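PDB 3WEU: L-lysine 6-oxidase from Marinomonas mediterranea, which oxidises L-lysine at its epsilon-amino group with O2 and a cysteine tryptophylquinone cofactor, generating hydrogen peroxide that kills bacteria. Local coordinates for residues A90-A95 and G495-D500; Y97-L102 and P446-I451; E452-L457 and T502-C507. All coordinates share one frame; numbering follows the deposited sequence.

Overall arrangement
Contacts 1 and 2 tie strand 80-91 and the chain after it to loops 495-500 and 446-451 of the C-terminal family region; contact 3 joins two loops within that region. Contacts 1 and 3 have centres about 10 Å apart and meet through Lys93, whose NZ lies 2.8 Å from Ala506 O, a probable hydrogen bond. Contacts 2 and 3 are closer, with centres about 7 Å apart; Trp455 NE1 probably bonds Glu101 O at 3.1 Å. Contact 2 is next to the active-site cofactor, because Cys448 N and Pro446 O are hydrogen-bonded to the tryptophylquinone at position 581. About 16 Å separates the centres of contacts 1 and 2, whose segments 90-95 and 97-102 nearly adjoin in sequence.

Contact 1 of 3, residues A90-A95 and G495-D500; sequences ANKKAA and GCEPGD
Ala90 in strand 80-91 and Lys92 in the chain that follows meet Glu497, Pro498, Gly499 and Asp500 in a buried contact centred on a salt-bridge network. It joins the mixed beta sheet of the N-terminal region to the loop between helices 489-492 and 510-515, where Glu497 to Asp500 form a type II beta turn closed by a backbone bond from Asp500 N to Glu497 O. The residue types suit this turn: proline fits its second position, and Gly499 adopts a positive phi of 93°, at which a side chain would be jammed against the carbonyl O of Pro498. A CB there would also collide with Lys92 CG.

The lysine side chain starts with CG anti to the carbonyl carbon (chi1 -84°) and is extended beyond it, passing the turn with CE 3.4 Å from Pro498 O. At its end NZ donates to Asp500 OD1 at 2.7 Å, on the syn side of that carboxylate, and to Glu497 OE1 at 2.9 Å, from above the carboxylate plane. Thr484 O is a further acceptor for NZ, while Thr484 OG1 bonds Glu497 OE2 and Lys503 NZ pairs with Asp500 OD1. Two carboxylates beside two buried ammonium groups would be expected to keep one another charged.

Nearer the strand, Ala90 is small enough for the turn to come close: its CB packs on Pro498 CB at 3.9 Å, and its carbonyl O receives a CA-H contact from Gly499. A water accepts from Lys92 N and donates to Gly499 O, bridging the two backbones. The turn is braced from within by Asp500 OD2, which accepts from Glu497 N at 2.7 Å in a nearly straight bond (176°) reached from above the carboxylate plane.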
# COMPACT_ATOMS: atom_id res chain seq x y z
N ALA A 90 18.50 -27.96 5.01
CA ALA A 90 17.24 -27.37 5.49
C ALA A 90 17.33 -25.85 5.50
O ALA A 90 18.43 -25.26 5.40
CB ALA A 90 16.89 -27.85 6.91
N ASN A 91 16.17 -25.20 5.52
CA ASN A 91 16.13 -23.77 5.65
C ASN A 91 15.33 -23.48 6.85
O ASN A 91 14.08 -23.70 6.86
CB ASN A 91 15.47 -23.19 4.40
CG ASN A 91 15.29 -21.70 4.44
OD1 ASN A 91 14.83 -21.11 5.41
ND2 ASN A 91 15.53 -21.10 3.32
N LYS A 92 15.98 -22.91 7.85
CA LYS A 92 15.29 -22.57 9.10
C LYS A 92 14.93 -21.12 9.22
O LYS A 92 14.53 -20.67 10.32
CB LYS A 92 16.23 -22.91 10.26
CG LYS A 92 16.22 -24.33 10.72
CD LYS A 92 17.10 -24.46 11.90
CE LYS A 92 17.09 -25.80 12.61
NZ LYS A 92 17.91 -25.73 13.85
N LYS A 93 15.09 -20.34 8.13
CA LYS A 93 15.01 -18.92 8.25
C LYS A 93 13.62 -18.47 8.81
O LYS A 93 13.53 -17.53 9.57
CB LYS A 93 15.17 -18.21 6.91
CG LYS A 93 16.50 -18.43 6.23
CD LYS A 93 16.56 -17.53 4.99
CE LYS A 93 17.92 -17.67 4.30
NZ LYS A 93 18.11 -16.71 3.19
N ALA A 94 12.54 -19.04 8.29
CA ALA A 94 11.19 -18.61 8.70
C ALA A 94 10.91 -18.89 10.20
O ALA A 94 10.03 -18.30 10.78
CB ALA A 94 10.11 -19.20 7.82
N ALA A 95 11.67 -19.77 10.78
CA ALA A 95 11.56 -20.18 12.16
C ALA A 95 12.51 -19.44 13.10
O ALA A 95 12.40 -19.61 14.31
CB ALA A 95 11.85 -21.66 12.23
N GLY A 495 26.78 -28.35 18.73
CA GLY A 495 26.85 -28.57 17.28
C GLY A 495 25.75 -27.92 16.53
O GLY A 495 24.83 -27.38 17.11
N CYS A 496 25.82 -28.04 15.20
CA CYS A 496 24.82 -27.44 14.35
C CYS A 496 23.86 -28.46 13.81
O CYS A 496 24.25 -29.57 13.52
CB CYS A 496 25.50 -26.75 13.15
SG CYS A 496 26.65 -25.49 13.71
N GLU A 497 22.67 -28.00 13.52
CA GLU A 497 21.70 -28.78 12.81
C GLU A 497 21.66 -28.22 11.41
O GLU A 497 22.01 -27.06 11.23
CB GLU A 497 20.33 -28.52 13.38
CG GLU A 497 20.17 -29.17 14.73
CD GLU A 497 18.74 -29.14 15.28
OE1 GLU A 497 17.85 -28.49 14.71
OE2 GLU A 497 18.56 -29.81 16.32
N PRO A 498 21.09 -28.96 10.48
CA PRO A 498 20.72 -28.47 9.17
C PRO A 498 19.87 -27.18 9.25
O PRO A 498 18.92 -27.05 10.03
CB PRO A 498 19.95 -29.62 8.55
CG PRO A 498 20.48 -30.82 9.19
CD PRO A 498 20.99 -30.43 10.56
N GLY A 499 20.25 -26.20 8.44
CA GLY A 499 19.61 -24.91 8.46
C GLY A 499 20.30 -23.91 9.37
O GLY A 499 20.03 -22.70 9.24
N ASP A 500 21.23 -24.33 10.19
CA ASP A 500 21.78 -23.43 11.18
C ASP A 500 22.69 -22.33 10.62
O ASP A 500 22.72 -21.20 11.13
CB ASP A 500 22.45 -24.18 12.33
CG ASP A 500 21.43 -24.72 13.34
OD1 ASP A 500 20.23 -24.43 13.22
OD2 ASP A 500 21.92 -25.45 14.21
O HOH W 1 18.42 -21.89 7.22

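Contact 2 of 3, residues Y97-L102 and P446-I451; sequences YEFREL and PMCPGI. With SO4 (sulfate ion), chain C.
Phe99 and Pro449 carry the apolar part of this contact through a CH-pi interaction: the flat phenyl ring offers a face to Pro449 CB, which sits 3.6 Å from the centroid of the Phe99 ring. A chi1 of -172° sets CG of Phe99 anti to the backbone N, beside the carbonyl carbon. Phe99 CE2 comes within 3.4 Å of Cys448 C, and Met447 O lies at the ring edge. On the opposite face is Glu101 N, offset toward the rim. A cis peptide precedes Pro449, as it does Pro446.

The short cysteine side chain lets its sulfur lie against aliphatic carbon, Cys448 SG being 3.5 Å from Glu101 CG, while Glu101 OE1 bonds Tyr392 OH and Ser387 OG.

Among the polar groups of the 446-451 loop, Cys448 N bonds O7 of the tryptophylquinone at position 581, which is cross-linked to Cys516, and Pro446 O bonds its NE1; these bonds are consistent with the loop helping to position the quinone. The backbone of Phe99 is also used: its N donates to O4 of a sulfate ion at 2.8 Å, almost straight at 177°. This sulfate, probably from the crystallisation liquor, is also bonded to Arg122 NH2.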
# COMPACT_ATOMS: atom_id res chain seq x y z
N TYR A 97 14.85 -15.90 14.52
CA TYR A 97 14.67 -14.51 14.93
C TYR A 97 14.80 -13.53 13.79
O TYR A 97 15.53 -13.75 12.84
CB TYR A 97 15.74 -14.15 15.96
CG TYR A 97 15.68 -14.94 17.22
CD1 TYR A 97 14.79 -14.55 18.24
CD2 TYR A 97 16.53 -15.98 17.46
CE1 TYR A 97 14.72 -15.23 19.44
CE2 TYR A 97 16.45 -16.67 18.69
CZ TYR A 97 15.52 -16.26 19.64
OH TYR A 97 15.41 -16.82 20.81
N GLU A 98 14.12 -12.41 13.93
CA GLU A 98 14.31 -11.28 13.05
C GLU A 98 15.80 -10.82 13.14
O GLU A 98 16.39 -10.85 14.24
CB GLU A 98 13.37 -10.14 13.49
CG GLU A 98 11.91 -10.34 13.09
CD GLU A 98 11.05 -9.08 13.26
OE1 GLU A 98 11.53 -8.04 13.78
OE2 GLU A 98 9.87 -9.14 12.82
N PHE A 99 16.39 -10.39 12.02
CA PHE A 99 17.75 -9.91 12.07
C PHE A 99 17.81 -8.47 12.60
O PHE A 99 17.18 -7.56 12.10
CB PHE A 99 18.45 -10.00 10.70
CG PHE A 99 19.94 -9.68 10.80
CD1 PHE A 99 20.82 -10.60 11.37
CD2 PHE A 99 20.41 -8.45 10.41
CE1 PHE A 99 22.14 -10.31 11.51
CE2 PHE A 99 21.75 -8.16 10.59
CZ PHE A 99 22.60 -9.09 11.10
N ARG A 100 18.53 -8.32 13.71
CA ARG A 100 18.83 -7.05 14.32
C ARG A 100 20.31 -6.81 14.56
O ARG A 100 20.76 -6.69 15.73
CB ARG A 100 18.08 -7.00 15.65
CG ARG A 100 16.60 -6.76 15.40
CD ARG A 100 15.93 -6.58 16.73
NE ARG A 100 14.51 -6.22 16.63
CZ ARG A 100 13.76 -5.87 17.67
NH1 ARG A 100 14.25 -5.89 18.91
NH2 ARG A 100 12.49 -5.52 17.46
N GLU A 101 21.07 -6.77 13.45
CA GLU A 101 22.45 -6.56 13.53
C GLU A 101 23.13 -7.51 14.51
O GLU A 101 22.99 -8.74 14.38
CB GLU A 101 22.71 -5.08 13.77
CG GLU A 101 22.08 -4.19 12.72
CD GLU A 101 20.58 -3.93 12.95
OE1 GLU A 101 20.17 -3.49 14.06
OE2 GLU A 101 19.83 -4.21 12.01
N LEU A 102 23.85 -6.97 15.49
CA LEU A 102 24.67 -7.80 16.34
C LEU A 102 23.94 -8.39 17.54
O LEU A 102 24.53 -9.20 18.29
CB LEU A 102 25.86 -7.04 16.82
CG LEU A 102 27.14 -6.93 16.01
CD1 LEU A 102 27.62 -8.04 15.11
CD2 LEU A 102 27.81 -5.61 15.80
N PRO A 446 32.04 -7.27 6.23
CA PRO A 446 31.24 -7.23 7.43
C PRO A 446 30.14 -8.27 7.36
O PRO A 446 29.98 -8.95 6.34
CB PRO A 446 30.61 -5.83 7.42
CG PRO A 446 30.59 -5.42 5.98
CD PRO A 446 31.75 -6.14 5.32
N MET A 447 29.39 -8.39 8.44
CA MET A 447 28.29 -9.32 8.55
C MET A 447 27.10 -8.61 9.23
O MET A 447 27.02 -8.62 10.47
CB MET A 447 28.79 -10.54 9.34
CG MET A 447 29.49 -11.61 8.50
SD MET A 447 30.05 -12.91 9.53
CE MET A 447 30.53 -14.18 8.32
N CYS A 448 26.25 -8.00 8.43
CA CYS A 448 25.11 -7.24 8.86
C CYS A 448 23.88 -7.42 7.98
O CYS A 448 23.22 -6.45 7.64
CB CYS A 448 25.49 -5.75 9.04
SG CYS A 448 24.28 -4.74 9.99
N PRO A 449 23.53 -8.65 7.65
CA PRO A 449 24.09 -9.87 8.17
C PRO A 449 25.23 -10.45 7.39
O PRO A 449 25.93 -11.33 7.87
CB PRO A 449 22.90 -10.84 8.04
CG PRO A 449 22.11 -10.39 6.91
CD PRO A 449 22.28 -8.89 6.90
N GLY A 450 25.34 -10.07 6.14
CA GLY A 450 26.24 -10.73 5.25
C GLY A 450 25.57 -11.19 4.00
O GLY A 450 24.48 -10.72 3.70
N ILE A 451 26.20 -12.11 3.29
CA ILE A 451 25.59 -12.64 2.03
C ILE A 451 25.34 -14.12 2.20
O ILE A 451 24.20 -14.52 2.41
CB ILE A 451 26.48 -12.37 0.81
CG1 ILE A 451 26.57 -10.86 0.54
CG2 ILE A 451 25.96 -13.10 -0.40
CD1 ILE A 451 25.28 -10.22 0.17
S SO4 C . 13.63 -9.97 9.39
O1 SO4 C . 13.11 -9.09 10.49
O2 SO4 C . 12.61 -11.10 9.31
O3 SO4 C . 13.59 -9.23 8.07
O4 SO4 C . 15.07 -10.43 9.58

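Contact 3 of 3, residues E452-L457 and T502-C507; sequences EMTWSL and TKRMAC
Thr454 and Arg504 have their CA atoms 6.9 Å apart and Met453 and Thr502 theirs 5.6 Å apart, yet no hydrogen bond joins the two segments, which meet by packing of side chains on one another and on backbone.

Arg504 contributes most. Its chain is extended from CG to NE and crosses Thr454 at about a right angle, so that Thr454 CG2 touches both Arg504 CB and Arg504 CD, the former at 3.5 Å. Beyond this, Arg504 CD lies over one face of the Trp455 ring, with NE 3.6 Å from Trp455 CZ3. The guanidinium plane is turned 67° from the indole and so does not stack on it; instead Ser456 CB lies over one guanidinium face, toward its rim, 3.7 Å above the plane. Serine is small enough to fit beside the group, whose charge is met by Glu489 at NH1 and Asp488 at NH2.

The contact packs the loop before strand 468-469 against the one between helices 489-492 and 510-515, both in the C-terminal family region. Thr502 to Met505 form a type I beta turn, and Trp455 to Leu457 a 3-10 segment begun by the bond from Leu457 N to Thr454 O.

Met505, unbranched and bent at chi2 (-47°) and chi3, curls its sulfur against the backbone, SD lying 3.6 Å from Thr454 N and equally near Met453 C. Polar ends turn to other partners: Thr454 OG1 bonds Pro449 O, and Thr502 OG1 bonds Asp223 OD1 while Thr502 CG2 rests 3.6 Å from Glu452 O.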
# COMPACT_ATOMS: atom_id res chain seq x y z
N GLU A 452 26.39 -14.93 2.29
CA GLU A 452 26.14 -16.36 2.46
C GLU A 452 25.73 -16.78 3.92
O GLU A 452 24.87 -17.67 4.10
CB GLU A 452 27.30 -17.19 1.98
CG GLU A 452 27.59 -16.99 0.45
CD GLU A 452 28.52 -15.80 0.15
OE1 GLU A 452 28.98 -15.08 1.11
OE2 GLU A 452 28.78 -15.58 -1.07
N MET A 453 26.46 -16.20 4.87
CA MET A 453 26.47 -16.61 6.24
C MET A 453 26.71 -15.39 7.10
O MET A 453 27.17 -14.35 6.59
CB MET A 453 27.51 -17.65 6.47
CG MET A 453 27.11 -19.05 5.93
SD MET A 453 28.55 -20.14 5.89
CE MET A 453 29.15 -19.85 4.25
N THR A 454 26.41 -15.49 8.40
CA THR A 454 26.61 -14.33 9.26
C THR A 454 27.49 -14.73 10.46
O THR A 454 28.20 -15.74 10.42
CB THR A 454 25.32 -13.66 9.63
OG1 THR A 454 25.53 -12.38 10.24
CG2 THR A 454 24.47 -14.56 10.54
N TRP A 455 27.41 -13.95 11.53
CA TRP A 455 28.44 -13.92 12.55
C TRP A 455 28.46 -15.10 13.47
O TRP A 455 29.39 -15.23 14.29
CB TRP A 455 28.43 -12.58 13.33
CG TRP A 455 27.10 -12.02 13.58
CD1 TRP A 455 26.63 -10.83 13.15
CD2 TRP A 455 26.07 -12.58 14.41
NE1 TRP A 455 25.36 -10.63 13.61
CE2 TRP A 455 25.01 -11.66 14.44
CE3 TRP A 455 25.98 -13.74 15.20
CZ2 TRP A 455 23.78 -11.91 15.12
CZ3 TRP A 455 24.77 -13.97 15.94
CH2 TRP A 455 23.68 -13.05 15.84
N SER A 456 27.52 -16.04 13.28
CA SER A 456 27.71 -17.32 13.98
C SER A 456 28.95 -18.02 13.54
O SER A 456 29.53 -18.80 14.28
CB SER A 456 26.45 -18.20 13.79
OG SER A 456 26.17 -18.48 12.43
N LEU A 457 29.41 -17.78 12.31
CA LEU A 457 30.62 -18.43 11.88
C LEU A 457 31.88 -17.97 12.55
O LEU A 457 32.96 -18.59 12.40
CB LEU A 457 30.79 -18.26 10.37
CG LEU A 457 30.03 -19.18 9.42
CD1 LEU A 457 30.69 -20.51 9.43
CD2 LEU A 457 28.56 -19.30 9.70
N THR A 502 22.56 -20.76 7.72
CA THR A 502 21.91 -19.73 6.90
C THR A 502 20.67 -19.11 7.53
O THR A 502 20.07 -18.20 7.00
CB THR A 502 21.56 -20.25 5.49
OG1 THR A 502 20.67 -21.38 5.56
CG2 THR A 502 22.91 -20.61 4.72
N LYS A 503 20.25 -19.59 8.69
CA LYS A 503 18.92 -19.19 9.14
C LYS A 503 18.81 -17.74 9.53
O LYS A 503 17.71 -17.17 9.49
CB LYS A 503 18.48 -20.05 10.32
CG LYS A 503 19.31 -19.88 11.55
CD LYS A 503 19.06 -21.01 12.53
CE LYS A 503 20.03 -20.95 13.72
NZ LYS A 503 19.65 -21.92 14.82
N ARG A 504 19.91 -17.14 9.93
CA ARG A 504 19.90 -15.75 10.38
C ARG A 504 19.74 -14.73 9.26
O ARG A 504 19.38 -13.57 9.49
CB ARG A 504 21.18 -15.45 11.15
CG ARG A 504 21.17 -16.11 12.51
CD ARG A 504 22.53 -15.94 13.14
NE ARG A 504 22.59 -16.47 14.51
CZ ARG A 504 22.71 -17.75 14.80
NH1 ARG A 504 22.73 -18.67 13.81
NH2 ARG A 504 22.75 -18.13 16.08
N MET A 505 20.01 -15.16 8.02
CA MET A 505 20.05 -14.26 6.89
C MET A 505 18.63 -13.82 6.54
O MET A 505 17.65 -14.38 7.05
CB MET A 505 20.68 -14.93 5.66
CG MET A 505 21.98 -15.68 5.89
SD MET A 505 23.19 -14.76 6.86
CE MET A 505 23.78 -13.67 5.57
N ALA A 506 18.53 -12.83 5.65
CA ALA A 506 17.21 -12.33 5.31
C ALA A 506 16.36 -13.42 4.67
O ALA A 506 16.84 -14.33 3.97
CB ALA A 506 17.27 -11.13 4.39
N CYS A 507 15.08 -13.31 4.96
CA CYS A 507 14.05 -14.23 4.45
C CYS A 507 12.99 -13.44 3.73
O CYS A 507 12.11 -12.81 4.39
CB CYS A 507 13.47 -14.99 5.62
SG CYS A 507 12.38 -16.31 5.03